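Local structure of acetyltransferase (Klebsiella pneumoniae, 5XUN) at residues Tyr63-Ser68 against Met117-Gly122; Met111-Val116 against Lys142-Arg147; Trp121-Ser124 against Gly128-Gly131; Leu132-Leu137 against Leu148-Leu153. The protein probably acetylates the amino group of glycyl-tRNA using acetyl-CoA, serving as the toxin of a GNAT-type toxin-antitoxin pair. The protein carries 1 engineered substitution. One frame throughout, in Å; residues are numbered along the deposited sequence.

Contact 1: Tyr63-Ser68 against Met117-Gly122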
# COMPACT_ATOMS: atom_id res chain seq x y z
N TYR B 63 5.25 15.26 -5.02
CA TYR B 63 5.61 14.19 -4.10
C TYR B 63 5.20 12.84 -4.69
O TYR B 63 4.39 12.78 -5.62
CB TYR B 63 4.97 14.39 -2.71
CG TYR B 63 3.48 14.13 -2.56
CD1 TYR B 63 2.99 12.84 -2.42
CD2 TYR B 63 2.58 15.19 -2.51
CE1 TYR B 63 1.63 12.60 -2.26
CE2 TYR B 63 1.22 14.96 -2.35
CZ TYR B 63 0.75 13.66 -2.22
OH TYR B 63 -0.59 13.43 -2.06
N THR B 64 5.79 11.76 -4.15
CA THR B 64 5.51 10.41 -4.63
C THR B 64 5.18 9.47 -3.46
O THR B 64 5.74 9.60 -2.37
CB THR B 64 6.70 9.81 -5.41
OG1 THR B 64 7.77 9.52 -4.51
CG2 THR B 64 7.21 10.78 -6.45
N LEU B 65 4.31 8.49 -3.72
CA LEU B 65 3.89 7.50 -2.73
C LEU B 65 4.07 6.09 -3.28
O LEU B 65 3.71 5.82 -4.43
CB LEU B 65 2.42 7.70 -2.32
CG LEU B 65 2.11 9.07 -1.71
CD1 LEU B 65 0.62 9.27 -1.47
CD2 LEU B 65 2.89 9.22 -0.43
N SER B 66 4.61 5.20 -2.46
CA SER B 66 4.77 3.80 -2.83
C SER B 66 4.38 2.92 -1.66
O SER B 66 4.65 3.27 -0.51
CB SER B 66 6.23 3.49 -3.24
OG SER B 66 6.67 4.42 -4.22
N GLY B 67 3.74 1.80 -1.94
CA GLY B 67 3.49 0.81 -0.90
C GLY B 67 4.78 0.21 -0.40
O GLY B 67 5.72 -0.04 -1.15
N SER B 68 4.82 -0.08 0.89
CA SER B 68 6.06 -0.55 1.50
C SER B 68 5.73 -1.28 2.78
O SER B 68 4.56 -1.44 3.15
CB SER B 68 7.02 0.61 1.77
OG SER B 68 6.45 1.52 2.70
N MET B 117 -1.35 12.97 3.78
CA MET B 117 -2.08 12.31 4.86
C MET B 117 -3.46 11.88 4.41
O MET B 117 -3.91 10.78 4.75
CB MET B 117 -2.19 13.24 6.07
CG MET B 117 -0.87 13.59 6.71
SD MET B 117 0.12 12.13 7.02
CE MET B 117 1.49 12.85 7.92
N ARG B 118 -4.15 12.73 3.66
CA ARG B 118 -5.50 12.40 3.22
C ARG B 118 -5.48 11.22 2.24
O ARG B 118 -6.38 10.37 2.27
CB ARG B 118 -6.16 13.62 2.59
CG ARG B 118 -7.58 13.37 2.13
CD ARG B 118 -8.21 14.63 1.54
NE ARG B 118 -8.51 15.62 2.57
CZ ARG B 118 -9.53 15.54 3.41
NH1 ARG B 118 -10.35 14.50 3.37
NH2 ARG B 118 -9.73 16.50 4.31
N VAL B 119 -4.48 11.17 1.36
CA VAL B 119 -4.37 10.05 0.43
C VAL B 119 -4.09 8.76 1.18
O VAL B 119 -4.71 7.72 0.91
CB VAL B 119 -3.28 10.33 -0.63
CG1 VAL B 119 -3.02 9.09 -1.46
CG2 VAL B 119 -3.68 11.49 -1.52
N VAL B 120 -3.16 8.80 2.13
CA VAL B 120 -2.82 7.61 2.89
C VAL B 120 -3.98 7.17 3.77
O VAL B 120 -4.21 5.97 3.99
CB VAL B 120 -1.54 7.85 3.71
CG1 VAL B 120 -1.30 6.72 4.69
CG2 VAL B 120 -0.35 8.02 2.77
N TRP B 121 -4.73 8.14 4.30
CA TRP B 121 -5.92 7.82 5.07
C TRP B 121 -6.92 7.05 4.21
O TRP B 121 -7.36 5.96 4.59
CB TRP B 121 -6.56 9.10 5.60
CG TRP B 121 -7.77 8.88 6.44
CD1 TRP B 121 -7.90 8.03 7.50
CD2 TRP B 121 -9.03 9.55 6.29
NE1 TRP B 121 -9.17 8.12 8.01
CE2 TRP B 121 -9.88 9.04 7.29
CE3 TRP B 121 -9.52 10.52 5.41
CZ2 TRP B 121 -11.20 9.47 7.43
CZ3 TRP B 121 -10.83 10.94 5.56
CH2 TRP B 121 -11.65 10.42 6.56
N GLY B 122 -7.22 7.57 3.02
CA GLY B 122 -8.08 6.85 2.10
C GLY B 122 -7.57 5.45 1.80
O GLY B 122 -8.34 4.49 1.79
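L65 pushes its CD1 methyl against the isopropyl group of V119, meeting CG1 at 3.6 Å, with the two side chains crossing at a slant. The leucine reaches the helix with one branch, because CG stands beside its own backbone N and away from the carbonyl carbon (chi1 -60°). The other branch of V119 is used separately: Y63 comes at it from the opposite direction, and its OH lies 3.7 Å from V119 CG2. That is a van der Waals touch. The polar partner of the hydroxyl is H115 ND1, one turn earlier on the same helix, and this hydrogen bond holds the end of the ring in place beside the valine. The edge of the Y63 ring is turned to L65 CG, and the two strand side chains pack on each other as well as on V119.

No hydrogen bond joins the two segments, and even the nearest CA atoms, those of L65 and V120, are 8.8 Å apart. Y63 and L65 are alternate residues on one face of strand 59-71. L94, on the adjacent strand 88-99, touches both of them, and V116 adds to the same apolar layer. The second subunit is close by: its V127 packs on L65 and its A126 on V119, while the backbone of L65 also bonds to that chain. This is a helix laid on the central antiparallel strands of a mixed sheet, the α/β layering of the GNAT fold, here running up to the dimer interface.

Contact 2: Met111-Val116 against Lys142-Arg147. Engineered in segment 142-147: F145 (natural residue Tyr). With ACO (acetyl coenzyme *a), chain E.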
# COMPACT_ATOMS: atom_id res chain seq x y z
N MET B 111 1.49 21.93 3.39
CA MET B 111 0.24 21.63 2.70
C MET B 111 0.35 20.35 1.88
O MET B 111 -0.62 19.58 1.80
CB MET B 111 -0.19 22.81 1.82
CG MET B 111 -1.35 22.44 0.92
SD MET B 111 -2.53 23.74 0.56
CE MET B 111 -3.55 23.54 2.01
N LEU B 112 1.51 20.10 1.27
CA LEU B 112 1.68 18.84 0.56
C LEU B 112 1.60 17.66 1.52
O LEU B 112 0.97 16.64 1.20
CB LEU B 112 3.01 18.84 -0.20
CG LEU B 112 2.94 19.52 -1.57
CD1 LEU B 112 4.22 19.29 -2.34
CD2 LEU B 112 1.75 19.02 -2.36
N VAL B 113 2.22 17.77 2.70
CA VAL B 113 2.16 16.68 3.67
C VAL B 113 0.72 16.44 4.13
O VAL B 113 0.31 15.29 4.34
CB VAL B 113 3.10 16.97 4.85
CG1 VAL B 113 2.91 15.93 5.95
CG2 VAL B 113 4.53 17.01 4.37
N ALA B 114 -0.06 17.50 4.31
CA ALA B 114 -1.47 17.32 4.66
C ALA B 114 -2.21 16.57 3.56
O ALA B 114 -3.02 15.68 3.84
CB ALA B 114 -2.14 18.67 4.93
N HIS B 115 -1.91 16.90 2.30
CA HIS B 115 -2.51 16.17 1.19
C HIS B 115 -2.06 14.72 1.16
O HIS B 115 -2.87 13.81 0.89
CB HIS B 115 -2.18 16.88 -0.12
CG HIS B 115 -2.92 16.34 -1.30
ND1 HIS B 115 -2.55 15.17 -1.94
CD2 HIS B 115 -4.01 16.80 -1.96
CE1 HIS B 115 -3.38 14.95 -2.95
NE2 HIS B 115 -4.28 15.91 -2.97
N VAL B 116 -0.78 14.47 1.45
CA VAL B 116 -0.29 13.10 1.59
C VAL B 116 -1.11 12.34 2.62
O VAL B 116 -1.53 11.20 2.40
CB VAL B 116 1.20 13.08 1.99
CG1 VAL B 116 1.64 11.64 2.35
CG2 VAL B 116 2.07 13.71 0.90
N LYS B 142 14.74 16.33 7.93
CA LYS B 142 14.37 15.62 9.15
C LYS B 142 13.70 16.55 10.15
O LYS B 142 12.65 16.22 10.71
CB LYS B 142 15.61 14.97 9.76
CG LYS B 142 15.35 14.35 11.10
CD LYS B 142 16.53 13.52 11.54
CE LYS B 142 16.34 13.05 12.96
NZ LYS B 142 17.41 12.10 13.33
N ALA B 143 14.29 17.73 10.37
CA ALA B 143 13.67 18.68 11.28
C ALA B 143 12.30 19.10 10.78
O ALA B 143 11.38 19.32 11.57
CB ALA B 143 14.59 19.90 11.46
N PHE B 144 12.16 19.23 9.46
CA PHE B 144 10.86 19.53 8.86
C PHE B 144 9.82 18.49 9.25
O PHE B 144 8.71 18.84 9.68
CB PHE B 144 11.02 19.61 7.34
CG PHE B 144 9.72 19.67 6.58
CD1 PHE B 144 8.99 20.84 6.52
CD2 PHE B 144 9.25 18.55 5.90
CE1 PHE B 144 7.80 20.90 5.82
CE2 PHE B 144 8.06 18.60 5.20
CZ PHE B 144 7.34 19.78 5.16
N PHE B 145 10.15 17.21 9.12
CA PHE B 145 9.17 16.17 9.41
C PHE B 145 8.93 16.04 10.91
O PHE B 145 7.79 15.84 11.34
CB PHE B 145 9.62 14.83 8.81
CG PHE B 145 9.47 14.76 7.31
CD1 PHE B 145 8.22 14.87 6.72
CD2 PHE B 145 10.58 14.58 6.49
CE1 PHE B 145 8.07 14.80 5.35
CE2 PHE B 145 10.43 14.52 5.12
CZ PHE B 145 9.17 14.63 4.55
N LEU B 146 9.98 16.19 11.72
CA LEU B 146 9.82 16.14 13.17
C LEU B 146 8.86 17.21 13.66
O LEU B 146 8.06 16.96 14.56
CB LEU B 146 11.18 16.28 13.85
CG LEU B 146 12.11 15.08 13.67
CD1 LEU B 146 13.47 15.34 14.29
CD2 LEU B 146 11.49 13.83 14.28
N ARG B 147 8.92 18.41 13.07
CA ARG B 147 8.05 19.49 13.52
C ARG B 147 6.60 19.22 13.17
O ARG B 147 5.69 19.65 13.89
CB ARG B 147 8.50 20.81 12.91
CG ARG B 147 8.47 21.97 13.89
CD ARG B 147 8.83 23.30 13.24
NE ARG B 147 9.84 23.17 12.19
CZ ARG B 147 9.65 23.56 10.93
NH1 ARG B 147 10.60 23.40 10.02
NH2 ARG B 147 8.49 24.10 10.58
N1A ACO E . 1.84 27.63 7.35
C2A ACO E . 2.96 27.02 7.78
N3A ACO E . 4.19 27.56 7.71
C4A ACO E . 4.37 28.80 7.18
C5A ACO E . 3.19 29.53 6.69
C6A ACO E . 1.87 28.86 6.81
N6A ACO E . 0.74 29.48 6.37
N7A ACO E . 3.62 30.71 6.22
C8A ACO E . 4.96 30.73 6.39
N9A ACO E . 5.42 29.61 6.97
C1B ACO E . 6.86 29.36 7.26
C2B ACO E . 7.19 29.08 8.73
O2B ACO E . 7.73 30.25 9.35
C3B ACO E . 8.21 27.96 8.68
O3B ACO E . 9.52 28.51 8.73
P3B ACO E . 10.75 27.77 9.47
O7A ACO E . 10.58 28.13 10.93
O8A ACO E . 10.53 26.30 9.18
O9A ACO E . 11.98 28.36 8.82
C4B ACO E . 8.04 27.32 7.31
O4B ACO E . 7.29 28.23 6.50
C5B ACO E . 7.30 25.98 7.34
O5B ACO E . 7.83 25.17 6.30
P1A ACO E . 7.13 25.07 4.85
O1A ACO E . 7.07 26.44 4.23
O2A ACO E . 5.87 24.24 4.94
O3A ACO E . 8.23 24.19 4.09
P2A ACO E . 8.76 24.55 2.62
O4A ACO E . 7.63 25.06 1.77
O5A ACO E . 10.04 25.35 2.73
O6A ACO E . 9.14 23.06 2.14
CBP ACO E . 10.78 21.37 1.91
CCP ACO E . 10.10 22.31 2.88
CDP ACO E . 9.74 20.62 1.10
CEP ACO E . 11.65 20.39 2.68
CAP ACO E . 11.65 22.27 1.04
OAP ACO E . 12.64 22.87 1.87
C9P ACO E . 12.33 21.51 -0.06
O9P ACO E . 11.77 21.29 -1.13
N8P ACO E . 13.57 21.14 0.20
C7P ACO E . 14.49 20.70 -0.83
C6P ACO E . 14.25 19.25 -1.21
C5P ACO E . 14.05 18.44 0.05
O5P ACO E . 14.96 18.33 0.86
N4P ACO E . 12.85 17.89 0.20
C3P ACO E . 12.48 17.18 1.41
C2P ACO E . 13.09 15.79 1.48
S1P ACO E . 11.82 14.62 1.14
C ACO E . 12.55 13.32 1.87
O ACO E . 13.49 13.56 2.61
CH3 ACO E . 12.03 11.94 1.59
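Segments 111-116 and 142-147, on helices 108-126 and 139-147, come nearest at the CA atoms of V113 and F145, 9.1 Å apart. Both belong to the acetyl-CoA site of the GNAT fold: the first begins at the pyrophosphate-binding loop, and the backbone NH groups of G107, just before it, and of G109 and E110, in its first turn, bond to the cofactor, while the second flanks the pantetheine arm. A single methyl bridges the helices. V113 CG2 sits 4.0 Å from F144 CE2, and the same carbon is 4.3 Å from F145 CE1, so one branch of the valine serves two aromatic rings.

The rings are fitted to each other as well. F144 CD2 stands over the centre of the F145 face, 3.8 Å above its plane. With CG anti to the backbone N (chi1 169°), F144 extends toward the cofactor, where one of its faces takes ACO CCP near the rim. The ring edge looks at the pyrophosphate, and F144 CE1 is 3.7 Å from the bridging atom O3A of ACO.

Further along the helix, R147 bends at chi3 and brings NH1 to 3.0 Å from O8A of ACO, an oxygen of the 3'-phosphate. The opposite charges should attract, although the guanidinium meets that oxygen obliquely.

F145 is an engineered residue in place of the natural tyrosine. Its ring also meets F150 edge-to-face, and its edge is turned to the acetyl end of the cofactor: F145 CE2 is 4.1 Å from the thioester carbon C of ACO and 4.2 Å from the sulfur S1P.

Contact 3: Trp121-Ser124 against Gly128-Gly131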
# COMPACT_ATOMS: atom_id res chain seq x y z
N TRP B 121 -4.73 8.14 4.30
CA TRP B 121 -5.92 7.82 5.07
C TRP B 121 -6.92 7.05 4.21
O TRP B 121 -7.36 5.96 4.59
CB TRP B 121 -6.56 9.10 5.60
CG TRP B 121 -7.77 8.88 6.44
CD1 TRP B 121 -7.90 8.03 7.50
CD2 TRP B 121 -9.03 9.55 6.29
NE1 TRP B 121 -9.17 8.12 8.01
CE2 TRP B 121 -9.88 9.04 7.29
CE3 TRP B 121 -9.52 10.52 5.41
CZ2 TRP B 121 -11.20 9.47 7.43
CZ3 TRP B 121 -10.83 10.94 5.56
CH2 TRP B 121 -11.65 10.42 6.56
N GLY B 122 -7.22 7.57 3.02
CA GLY B 122 -8.08 6.85 2.10
C GLY B 122 -7.57 5.45 1.80
O GLY B 122 -8.34 4.49 1.79
N ALA B 123 -6.25 5.33 1.57
CA ALA B 123 -5.66 4.04 1.25
C ALA B 123 -5.75 3.07 2.42
O ALA B 123 -5.95 1.86 2.21
CB ALA B 123 -4.21 4.23 0.82
N SER B 124 -5.60 3.57 3.65
CA SER B 124 -5.58 2.70 4.82
C SER B 124 -6.92 2.01 5.06
O SER B 124 -6.95 0.96 5.72
CB SER B 124 -5.21 3.52 6.05
OG SER B 124 -6.28 4.39 6.41
N GLY B 128 -4.30 -2.78 4.47
CA GLY B 128 -3.63 -2.56 5.73
C GLY B 128 -2.40 -1.69 5.64
O GLY B 128 -1.41 -2.07 4.99
N ILE B 129 -2.43 -0.54 6.30
CA ILE B 129 -1.33 0.43 6.27
C ILE B 129 -1.17 0.99 7.67
O ILE B 129 -2.02 1.76 8.13
CB ILE B 129 -1.59 1.57 5.27
CG1 ILE B 129 -1.54 1.05 3.83
CG2 ILE B 129 -0.57 2.71 5.46
CD1 ILE B 129 -2.21 1.97 2.89
N TYR B 130 -0.08 0.62 8.34
CA TYR B 130 0.10 1.00 9.74
C TYR B 130 0.56 2.44 9.90
O TYR B 130 0.39 3.01 10.97
CB TYR B 130 1.09 0.04 10.40
CG TYR B 130 1.25 0.26 11.89
CD1 TYR B 130 0.22 -0.06 12.78
CD2 TYR B 130 2.42 0.79 12.41
CE1 TYR B 130 0.36 0.14 14.14
CE2 TYR B 130 2.57 0.99 13.77
CZ TYR B 130 1.54 0.67 14.63
OH TYR B 130 1.68 0.88 15.98
N GLY B 131 1.12 3.03 8.85
CA GLY B 131 1.42 4.45 8.87
C GLY B 131 2.25 4.84 7.66
O GLY B 131 2.43 4.05 6.72
O HOH W 1 -5.07 0.16 7.35
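The turn that closes a beta-alpha-beta crossover is held together here: helix 108-126 runs out, and the chain folds back into strand 131-135, which lies parallel to strand 88-99. I129 fills the corner. Its CD1 methyl touches A123 CB at 3.7 Å and rests equally close to the A123 carbonyl carbon, so the isoleucine packs on helix backbone as much as on side chain. The base of the residue meets S124, with I129 CB and S124 CB 4.2 Å apart.

No direct hydrogen bond joins segments 121-124 and 128-131. A water does the joining, accepting from I129 N at 2.9 Å while also hydrogen-bonded to S124 O in the last turns of the helix. I129 O bonds to T165 OG1 at the start of helix 165-171, and S124 touches the same threonine. The second subunit is near: its Q43 packs on S124, and G128 makes a backbone hydrogen bond to that chain.

S124 folds its hydroxyl back over the helix (chi1 71°), where the backbone bond from S124 N to W121 O is weak. S124 OG donates to W121 O at 2.6 Å, with a C=O...O angle of 126° and the donor tilted 16° from the carbonyl plane.

Contact 4: Leu132-Leu137 against Leu148-Leu153. With ACO (acetyl coenzyme *a), chain E.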
# COMPACT_ATOMS: atom_id res chain seq x y z
N LEU B 132 2.75 6.07 7.71
CA LEU B 132 3.51 6.66 6.61
C LEU B 132 4.98 6.66 6.98
O LEU B 132 5.37 7.28 7.98
CB LEU B 132 3.02 8.07 6.30
CG LEU B 132 3.79 8.90 5.27
CD1 LEU B 132 3.59 8.41 3.84
CD2 LEU B 132 3.37 10.35 5.39
N PHE B 133 5.80 6.00 6.17
CA PHE B 133 7.23 5.87 6.37
C PHE B 133 7.95 6.90 5.50
O PHE B 133 7.55 7.13 4.36
CB PHE B 133 7.68 4.45 6.01
CG PHE B 133 9.15 4.17 6.23
CD1 PHE B 133 10.09 4.52 5.26
CD2 PHE B 133 9.59 3.52 7.37
CE1 PHE B 133 11.44 4.25 5.45
CE2 PHE B 133 10.94 3.24 7.57
CZ PHE B 133 11.87 3.61 6.60
N VAL B 134 9.01 7.50 6.03
CA VAL B 134 9.79 8.44 5.23
C VAL B 134 11.25 8.38 5.67
O VAL B 134 11.55 8.28 6.87
CB VAL B 134 9.21 9.87 5.31
CG1 VAL B 134 9.32 10.43 6.72
CG2 VAL B 134 9.89 10.78 4.31
N GLU B 135 12.15 8.41 4.69
CA GLU B 135 13.58 8.53 4.95
C GLU B 135 13.96 9.98 4.70
O GLU B 135 13.94 10.44 3.55
CB GLU B 135 14.38 7.59 4.07
CG GLU B 135 15.86 7.89 4.06
CD GLU B 135 16.69 6.68 3.68
OE1 GLU B 135 17.76 6.48 4.29
OE2 GLU B 135 16.24 5.90 2.81
N ALA B 136 14.32 10.70 5.76
CA ALA B 136 14.70 12.09 5.61
C ALA B 136 15.99 12.17 4.81
O ALA B 136 16.96 11.46 5.11
CB ALA B 136 14.86 12.75 6.98
N LEU B 137 16.00 13.04 3.80
CA LEU B 137 17.13 13.12 2.88
C LEU B 137 18.35 13.74 3.55
O LEU B 137 19.49 13.41 3.22
CB LEU B 137 16.74 13.91 1.65
CG LEU B 137 17.46 13.56 0.34
CD1 LEU B 137 16.93 12.24 -0.20
CD2 LEU B 137 17.28 14.69 -0.66
N LEU B 148 6.35 18.51 12.06
CA LEU B 148 5.00 18.11 11.68
C LEU B 148 4.47 16.95 12.52
O LEU B 148 3.31 16.57 12.35
CB LEU B 148 4.97 17.74 10.20
CG LEU B 148 5.30 18.92 9.28
CD1 LEU B 148 5.40 18.49 7.83
CD2 LEU B 148 4.21 19.97 9.46
N GLY B 149 5.29 16.38 13.39
CA GLY B 149 4.85 15.36 14.31
C GLY B 149 5.30 13.96 13.98
O GLY B 149 4.87 13.02 14.65
N PHE B 150 6.17 13.79 12.98
CA PHE B 150 6.66 12.45 12.70
C PHE B 150 7.47 11.95 13.89
O PHE B 150 8.05 12.73 14.65
CB PHE B 150 7.52 12.44 11.44
CG PHE B 150 6.74 12.51 10.15
CD1 PHE B 150 6.07 13.66 9.80
CD2 PHE B 150 6.70 11.42 9.29
CE1 PHE B 150 5.36 13.73 8.61
CE2 PHE B 150 6.00 11.49 8.10
CZ PHE B 150 5.32 12.64 7.76
N ILE B 151 7.48 10.64 14.08
CA ILE B 151 8.17 10.04 15.21
C ILE B 151 9.46 9.40 14.70
O ILE B 151 9.54 8.92 13.56
CB ILE B 151 7.29 9.02 15.96
CG1 ILE B 151 6.98 7.81 15.10
CG2 ILE B 151 5.99 9.68 16.38
CD1 ILE B 151 7.63 6.56 15.57
N GLN B 152 10.41 9.33 15.57
CA GLN B 152 11.70 8.84 15.21
C GLN B 152 11.84 7.36 15.36
O GLN B 152 11.58 6.83 16.35
CB GLN B 152 12.73 9.57 16.06
CG GLN B 152 14.07 8.93 16.05
CD GLN B 152 14.85 9.32 14.85
OE1 GLN B 152 15.32 10.42 14.76
NE2 GLN B 152 15.05 8.39 13.97
N LEU B 153 12.29 6.72 14.33
CA LEU B 153 12.52 5.30 14.33
C LEU B 153 13.99 4.98 14.60
O LEU B 153 14.82 5.82 14.42
CB LEU B 153 12.14 4.71 12.98
CG LEU B 153 10.71 4.73 12.46
CD1 LEU B 153 10.60 4.30 11.02
CD2 LEU B 153 9.77 3.93 13.30
N1A ACO E . 1.84 27.63 7.35
C2A ACO E . 2.96 27.02 7.78
N3A ACO E . 4.19 27.56 7.71
C4A ACO E . 4.37 28.80 7.18
C5A ACO E . 3.19 29.53 6.69
C6A ACO E . 1.87 28.86 6.81
N6A ACO E . 0.74 29.48 6.37
N7A ACO E . 3.62 30.71 6.22
C8A ACO E . 4.96 30.73 6.39
N9A ACO E . 5.42 29.61 6.97
C1B ACO E . 6.86 29.36 7.26
C2B ACO E . 7.19 29.08 8.73
O2B ACO E . 7.73 30.25 9.35
C3B ACO E . 8.21 27.96 8.68
O3B ACO E . 9.52 28.51 8.73
P3B ACO E . 10.75 27.77 9.47
O7A ACO E . 10.58 28.13 10.93
O8A ACO E . 10.53 26.30 9.18
O9A ACO E . 11.98 28.36 8.82
C4B ACO E . 8.04 27.32 7.31
O4B ACO E . 7.29 28.23 6.50
C5B ACO E . 7.30 25.98 7.34
O5B ACO E . 7.83 25.17 6.30
P1A ACO E . 7.13 25.07 4.85
O1A ACO E . 7.07 26.44 4.23
O2A ACO E . 5.87 24.24 4.94
O3A ACO E . 8.23 24.19 4.09
P2A ACO E . 8.76 24.55 2.62
O4A ACO E . 7.63 25.06 1.77
O5A ACO E . 10.04 25.35 2.73
O6A ACO E . 9.14 23.06 2.14
CBP ACO E . 10.78 21.37 1.91
CCP ACO E . 10.10 22.31 2.88
CDP ACO E . 9.74 20.62 1.10
CEP ACO E . 11.65 20.39 2.68
CAP ACO E . 11.65 22.27 1.04
OAP ACO E . 12.64 22.87 1.87
C9P ACO E . 12.33 21.51 -0.06
O9P ACO E . 11.77 21.29 -1.13
N8P ACO E . 13.57 21.14 0.20
C7P ACO E . 14.49 20.70 -0.83
C6P ACO E . 14.25 19.25 -1.21
C5P ACO E . 14.05 18.44 0.05
O5P ACO E . 14.96 18.33 0.86
N4P ACO E . 12.85 17.89 0.20
C3P ACO E . 12.48 17.18 1.41
C2P ACO E . 13.09 15.79 1.48
S1P ACO E . 11.82 14.62 1.14
C ACO E . 12.55 13.32 1.87
O ACO E . 13.49 13.56 2.61
CH3 ACO E . 12.03 11.94 1.59
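The F150 ring takes two methyls from strand 131-135. L132 CD2 comes in at the ring edge, near its plane and 3.8 Å from F150 CZ, whereas V134 CG1 approaches obliquely, 3.7 Å from F150 CE2, its side chain at about a right angle to that of F150. F133, between them in sequence, leaves on the other side of the strand and meets L153, with F133 CE2 3.6 Å from L153 CD1.

Strand 160-164 lies between the two segments in the sheet, pairing its backbone with L132 and V134, which explains why they meet through side chains alone. G149, with positive phi, closes helix 139-147 in a Schellman motif and swings the chain round to F150. Beyond it, Q152 NE2 bonds to L153 O at 2.6 Å, in the carbonyl plane and on a lone pair, while Q152 OE1 receives K142 NZ.

The strand end and residues just past it line the acetyl-CoA pocket of the GNAT fold: V134 CG2 lies 3.7 Å from the acetyl CH3 of ACO, and L137 N donates to its thioester O at 2.8 Å (N-H...O angle 135°). Such a bond should draw electron density from the acetyl carbonyl, making its carbon more electrophilic.

How the contacts relate
All four contacts are buried, but contact 3 lies farthest out, its centre about 14 Å from that of the chain, against 7 to 10 Å for the others. Helix 108-126 serves contacts 1, 2 and 3. Contact 4 joins the same core through M117, whose CE methyl packs on L132 and F150. Contacts 2 and 4 share the cofactor and a probable hydrogen bond from F150 N to F145 O. The chemistry changes with place: contact 1 sets a valine against a leucine and a tyrosine of the sheet, contacts 2 and 4 gather phenylalanine rings near acetyl-CoA, and contact 3 adds a bridging water to its aliphatic packing. Contacts 1 and 3 reach the second subunit.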